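Local coordinates for endoribonuclease L-PSP/chorismate mutase-like domain-containing protein (Agrobacterium tumefaciens, PDB 3D01), which is of unknown function but belongs to the YjgF/chorismate mutase-like family of putative endoribonucleases and assembles from three subunits, at residues 75-80 with 153-158; 107-112 with 119-124. One frame throughout, in Å; residues are numbered along the deposited sequence.

Interaction 1 of 2, residues 75-80 with 153-158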
loop_
_atom_site.group_PDB
_atom_site.type_symbol
_atom_site.label_atom_id
_atom_site.label_comp_id
_atom_site.label_asym_id
_atom_site.label_seq_id
_atom_site.Cartn_x
_atom_site.Cartn_y
_atom_site.Cartn_z
ATOM N N ARG I 75 -3.972 21.276 3.631
ATOM C CA ARG I 75 -3.923 21.824 2.277
ATOM C C ARG I 75 -3.072 20.992 1.350
ATOM O O ARG I 75 -3.426 20.760 0.221
ATOM C CB ARG I 75 -3.327 23.215 2.279
ATOM C CG ARG I 75 -3.401 23.940 0.917
ATOM C CD ARG I 75 -4.833 24.133 0.422
ATOM N NE ARG I 75 -5.693 24.598 1.516
ATOM C CZ ARG I 75 -6.957 24.991 1.398
ATOM N NH1 ARG I 75 -7.557 25.027 0.215
ATOM N NH2 ARG I 75 -7.629 25.360 2.488
ATOM N N ALA I 76 -1.904 20.570 1.817
ATOM C CA ALA I 76 -1.111 19.605 1.055
ATOM C C ALA I 76 -1.911 18.354 0.653
ATOM O O ALA I 76 -1.873 17.941 -0.506
ATOM C CB ALA I 76 0.177 19.193 1.828
ATOM N N ALA I 77 -2.646 17.771 1.606
ATOM C CA ALA I 77 -3.420 16.554 1.354
ATOM C C ALA I 77 -4.507 16.827 0.258
ATOM O O ALA I 77 -4.712 16.039 -0.676
ATOM C CB ALA I 77 -4.055 16.070 2.650
ATOM N N GLU I 78 -5.146 17.976 0.378
ATOM C CA GLU I 78 -6.156 18.456 -0.607
ATOM C C GLU I 78 -5.549 18.519 -1.995
ATOM O O GLU I 78 -6.136 18.007 -2.950
ATOM C CB GLU I 78 -6.676 19.828 -0.215
ATOM C CG GLU I 78 -7.662 19.849 0.971
ATOM C CD GLU I 78 -8.016 21.255 1.478
ATOM O OE1 GLU I 78 -7.244 22.231 1.307
ATOM O OE2 GLU I 78 -9.116 21.392 2.072
ATOM N N LEU I 79 -4.354 19.119 -2.097
ATOM C CA LEU I 79 -3.631 19.199 -3.367
ATOM C C LEU I 79 -3.264 17.822 -3.948
ATOM O O LEU I 79 -3.411 17.572 -5.152
ATOM C CB LEU I 79 -2.409 20.105 -3.240
ATOM C CG LEU I 79 -2.665 21.618 -3.160
ATOM C CD1 LEU I 79 -1.349 22.326 -2.896
ATOM C CD2 LEU I 79 -3.401 22.186 -4.401
ATOM N N CYS I 80 -2.791 16.912 -3.089
ATOM C CA CYS I 80 -2.550 15.540 -3.489
ATOM C C CYS I 80 -3.824 14.955 -4.086
ATOM O O CYS I 80 -3.780 14.326 -5.141
ATOM C CB CYS I 80 -2.088 14.691 -2.293
ATOM S SG CYS I 80 -0.453 15.126 -1.682
ATOM N N ALA I 153 8.183 16.818 -0.284
ATOM C CA ALA I 153 6.723 16.965 -0.139
ATOM C C ALA I 153 6.336 16.622 1.298
ATOM O O ALA I 153 6.864 15.648 1.890
ATOM C CB ALA I 153 5.989 16.059 -1.113
ATOM N N SER I 154 5.373 17.362 1.828
ATOM C CA SER I 154 4.854 17.092 3.165
ATOM C C SER I 154 3.916 15.884 3.180
ATOM O O SER I 154 3.793 15.219 4.204
ATOM C CB SER I 154 4.163 18.326 3.766
ATOM O OG SER I 154 5.083 19.396 3.926
ATOM N N VAL I 155 3.246 15.631 2.043
ATOM C CA VAL I 155 2.271 14.559 1.928
ATOM C C VAL I 155 2.359 13.965 0.508
ATOM O O VAL I 155 2.642 14.686 -0.471
ATOM C CB VAL I 155 0.795 15.063 2.169
ATOM C CG1 VAL I 155 -0.222 13.865 2.103
ATOM C CG2 VAL I 155 0.688 15.919 3.447
ATOM N N GLU I 156 2.137 12.666 0.427
ATOM C CA GLU I 156 1.975 11.948 -0.824
ATOM C C GLU I 156 0.819 10.946 -0.638
ATOM O O GLU I 156 0.672 10.297 0.423
ATOM C CB GLU I 156 3.249 11.192 -1.181
ATOM C CG GLU I 156 3.164 10.338 -2.416
ATOM C CD GLU I 156 4.419 9.435 -2.605
ATOM O OE1 GLU I 156 5.499 9.768 -2.083
ATOM O OE2 GLU I 156 4.322 8.375 -3.268
ATOM N N ILE I 157 0.008 10.810 -1.669
ATOM C CA ILE I 157 -1.223 10.019 -1.540
ATOM C C ILE I 157 -1.439 9.277 -2.842
ATOM O O ILE I 157 -1.437 9.891 -3.910
ATOM C CB ILE I 157 -2.502 10.880 -1.241
ATOM C CG1 ILE I 157 -2.352 11.822 -0.026
ATOM C CG2 ILE I 157 -3.737 9.956 -1.020
ATOM C CD1 ILE I 157 -3.670 12.561 0.369
ATOM N N ASP I 158 -1.592 7.954 -2.741
ATOM C CA ASP I 158 -1.950 7.131 -3.884
ATOM C C ASP I 158 -3.399 6.647 -3.719
ATOM O O ASP I 158 -4.049 6.905 -2.681
ATOM C CB ASP I 158 -0.928 6.010 -4.139
ATOM C CG ASP I 158 -0.987 4.870 -3.145
ATOM O OD1 ASP I 158 -2.013 4.645 -2.446
ATOM O OD2 ASP I 158 0.046 4.173 -3.079
#

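Interaction 2 of 2, residues 107-112 with 119-124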
loop_
_atom_site.group_PDB
_atom_site.type_symbol
_atom_site.label_atom_id
_atom_site.label_comp_id
_atom_site.label_asym_id
_atom_site.label_seq_id
_atom_site.Cartn_x
_atom_site.Cartn_y
_atom_site.Cartn_z
ATOM N N GLY I 107 -2.379 7.513 2.537
ATOM C CA GLY I 107 -1.910 8.845 2.855
ATOM C C GLY I 107 -0.611 8.780 3.635
ATOM O O GLY I 107 -0.580 8.307 4.775
ATOM N N PHE I 108 0.455 9.258 2.995
ATOM C CA PHE I 108 1.785 9.258 3.558
ATOM C C PHE I 108 2.128 10.678 3.966
ATOM O O PHE I 108 2.180 11.557 3.117
ATOM C CB PHE I 108 2.797 8.778 2.520
ATOM C CG PHE I 108 2.419 7.501 1.846
ATOM C CD1 PHE I 108 2.331 6.337 2.560
ATOM C CD2 PHE I 108 2.177 7.461 0.488
ATOM C CE1 PHE I 108 1.982 5.151 1.941
ATOM C CE2 PHE I 108 1.840 6.271 -0.138
ATOM C CZ PHE I 108 1.752 5.129 0.578
ATOM N N VAL I 109 2.381 10.902 5.258
ATOM C CA VAL I 109 2.621 12.242 5.803
ATOM C C VAL I 109 4.060 12.340 6.375
ATOM O O VAL I 109 4.399 11.609 7.309
ATOM C CB VAL I 109 1.615 12.560 6.927
ATOM C CG1 VAL I 109 1.842 13.977 7.474
ATOM C CG2 VAL I 109 0.170 12.314 6.439
ATOM N N ALA I 110 4.867 13.232 5.815
ATOM C CA ALA I 110 6.268 13.398 6.262
ATOM C C ALA I 110 6.164 14.015 7.662
ATOM O O ALA I 110 5.515 15.070 7.855
ATOM C CB ALA I 110 7.083 14.278 5.260
ATOM N N SER I 111 6.692 13.296 8.665
ATOM C CA SER I 111 6.390 13.612 10.067
ATOM C C SER I 111 7.625 13.558 10.942
ATOM O O SER I 111 8.450 12.655 10.787
ATOM C CB SER I 111 5.386 12.603 10.673
ATOM O OG SER I 111 4.186 12.501 9.942
ATOM N N VAL I 112 7.701 14.462 11.914
ATOM C CA VAL I 112 8.628 14.230 13.032
ATOM C C VAL I 112 7.963 13.169 13.930
ATOM O O VAL I 112 6.752 12.991 13.911
ATOM C CB VAL I 112 9.001 15.503 13.854
ATOM C CG1 VAL I 112 9.794 16.550 13.026
ATOM C CG2 VAL I 112 7.750 16.177 14.510
ATOM N N HIS I 119 -3.881 11.263 10.685
ATOM C CA HIS I 119 -5.322 11.098 10.322
ATOM C C HIS I 119 -5.969 12.449 10.021
ATOM O O HIS I 119 -6.711 12.584 9.048
ATOM C CB HIS I 119 -6.095 10.339 11.394
ATOM C CG HIS I 119 -5.987 10.945 12.757
ATOM N ND1 HIS I 119 -4.790 11.055 13.439
ATOM C CD2 HIS I 119 -6.930 11.465 13.571
ATOM C CE1 HIS I 119 -5.010 11.630 14.607
ATOM N NE2 HIS I 119 -6.298 11.896 14.706
ATOM N N LEU I 120 -5.662 13.463 10.823
ATOM C CA LEU I 120 -6.204 14.800 10.601
ATOM C C LEU I 120 -5.677 15.398 9.304
ATOM O O LEU I 120 -6.400 16.134 8.587
ATOM C CB LEU I 120 -5.841 15.691 11.770
ATOM C CG LEU I 120 -6.401 15.216 13.107
ATOM C CD1 LEU I 120 -6.184 16.337 14.142
ATOM C CD2 LEU I 120 -7.844 14.802 12.979
ATOM N N VAL I 121 -4.417 15.097 8.998
ATOM C CA VAL I 121 -3.808 15.592 7.763
ATOM C C VAL I 121 -4.493 14.999 6.550
ATOM O O VAL I 121 -4.886 15.712 5.638
ATOM C CB VAL I 121 -2.289 15.309 7.732
ATOM C CG1 VAL I 121 -1.703 15.603 6.318
ATOM C CG2 VAL I 121 -1.604 16.106 8.876
ATOM N N ILE I 122 -4.663 13.689 6.558
ATOM C CA ILE I 122 -5.244 12.995 5.421
ATOM C C ILE I 122 -6.740 13.303 5.317
ATOM O O ILE I 122 -7.303 13.249 4.225
ATOM C CB ILE I 122 -4.944 11.479 5.459
ATOM C CG1 ILE I 122 -3.428 11.232 5.433
ATOM C CG2 ILE I 122 -5.626 10.770 4.298
ATOM C CD1 ILE I 122 -2.626 11.895 4.252
ATOM N N ASN I 123 -7.362 13.692 6.425
ATOM C CA ASN I 123 -8.749 14.198 6.364
ATOM C C ASN I 123 -8.911 15.327 5.346
ATOM O O ASN I 123 -9.991 15.447 4.761
ATOM C CB ASN I 123 -9.270 14.650 7.721
ATOM C CG ASN I 123 -9.602 13.476 8.650
ATOM O OD1 ASN I 123 -9.665 12.315 8.229
ATOM N ND2 ASN I 123 -9.808 13.780 9.928
ATOM N N GLY I 124 -7.863 16.133 5.125
ATOM C CA GLY I 124 -7.831 17.115 4.000
ATOM C C GLY I 124 -8.241 16.478 2.665
ATOM O O GLY I 124 -9.132 16.973 1.954
#

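Interaction 1 of 2, residues 75-80 with 153-158
Cys-80 lays its CB over the side chain of Ile-157, 3.7 Å from CG1, with CD1 of the same isoleucine almost as near. This is a helix lying on the sheet of the YjgF/chorismate mutase-like alpha-beta fold: helix 70-91 rests on strand 155-163, and the two short segments run in roughly the same direction, their axes 34° apart and 7.8 Å at closest approach. Ala-76, one turn before Cys-80, meets the strand at Val-155, where its CB sits 3.7 Å from CG2. Val-155 offers both branches to the helix: CG1, anti to the backbone N (chi1 -177°), lies near the cysteine sulfur, while CG2 goes to Ala-76. Ala-77 touches from the flank, its carbonyl O 3.8 Å from Ile-157 CD1. Ala-76, Ala-77 and Cys-80 are all small, consistent with the close approach of the helix, CA of Cys-80 being 6.0 Å from CA of Ile-157. No hydrogen bond crosses the contact, and all the touching residues are buried. Leu-105 of strand 99-110 and Ala-125 of helix 118-133 also pack against Ile-157. On the strand's other side, Asp-158 forms a salt bridge with Lys-104 of a second subunit. In the helix, Cys-80 SG is anti to its own carbonyl carbon (chi1 -68°) and comes 3.4 Å from Val-155 O.

Interaction 2 of 2, residues 107-112 with 119-124
Ile-122 has CG1 anti to its carbonyl carbon (chi1 -60°), and a chi2 of -54° then sets CD1 against the strand, 3.4 Å from Gly-107 CA. Val-109 has CG1 anti to its backbone N and CG2 beside that N; CG2 is the branch that meets the helix most closely, 3.6 Å from Ile-122 CD1 and 3.8 Å from Val-121 CG1. Val-109 and Val-121 meet tip to tip, while Val-109 and Ile-122 run alongside each other in opposite senses. Gly-107 presents its CA to the isoleucine, and Ile-122 CD1 rests directly on it, with no side chain on the glycine to hold the methyl off. The contact is wholly apolar, with no hydrogen bond between the segments. After the bend at Ala-110, Ser-111 OG donates a 2.8 Å bond to Val-109 O, approaching from above the carbonyl plane; the same OG is also bonded to Gln-118, at the start of the helix. Strand 99-110 and helix 118-133 are the first two elements of a beta-alpha-beta unit completed by strand 140-146, with the segment axes 120° apart. The helix lies over the sheet, Ile-122 also touching Ala-143 of strand 140-146 and both Val-155 and Ile-157 of strand 155-163.

Overall arrangement
Interactions 1 and 2 lie side by side on one sheet, their centres about 8 Å apart, and along the chain interaction 2 is nested within the loop that interaction 1 closes. Their strands are antiparallel neighbours, joined by probable hydrogen bonds from Phe-108 N to Glu-156 O (2.8 Å) and from Ala-110 N to Ser-154 O (2.8 Å). Helices 70-91 and 118-133 meet above them, Ala-77 and Glu-78 of interaction 1 packing on Val-121 and Gly-124 of interaction 2. Val-155 is common ground, touched by residues of both helices. Thr-61, Asp-67 and Asn-152 line the pocket of a bound polyether molecule, Asn-152 directly preceding segment 153-158.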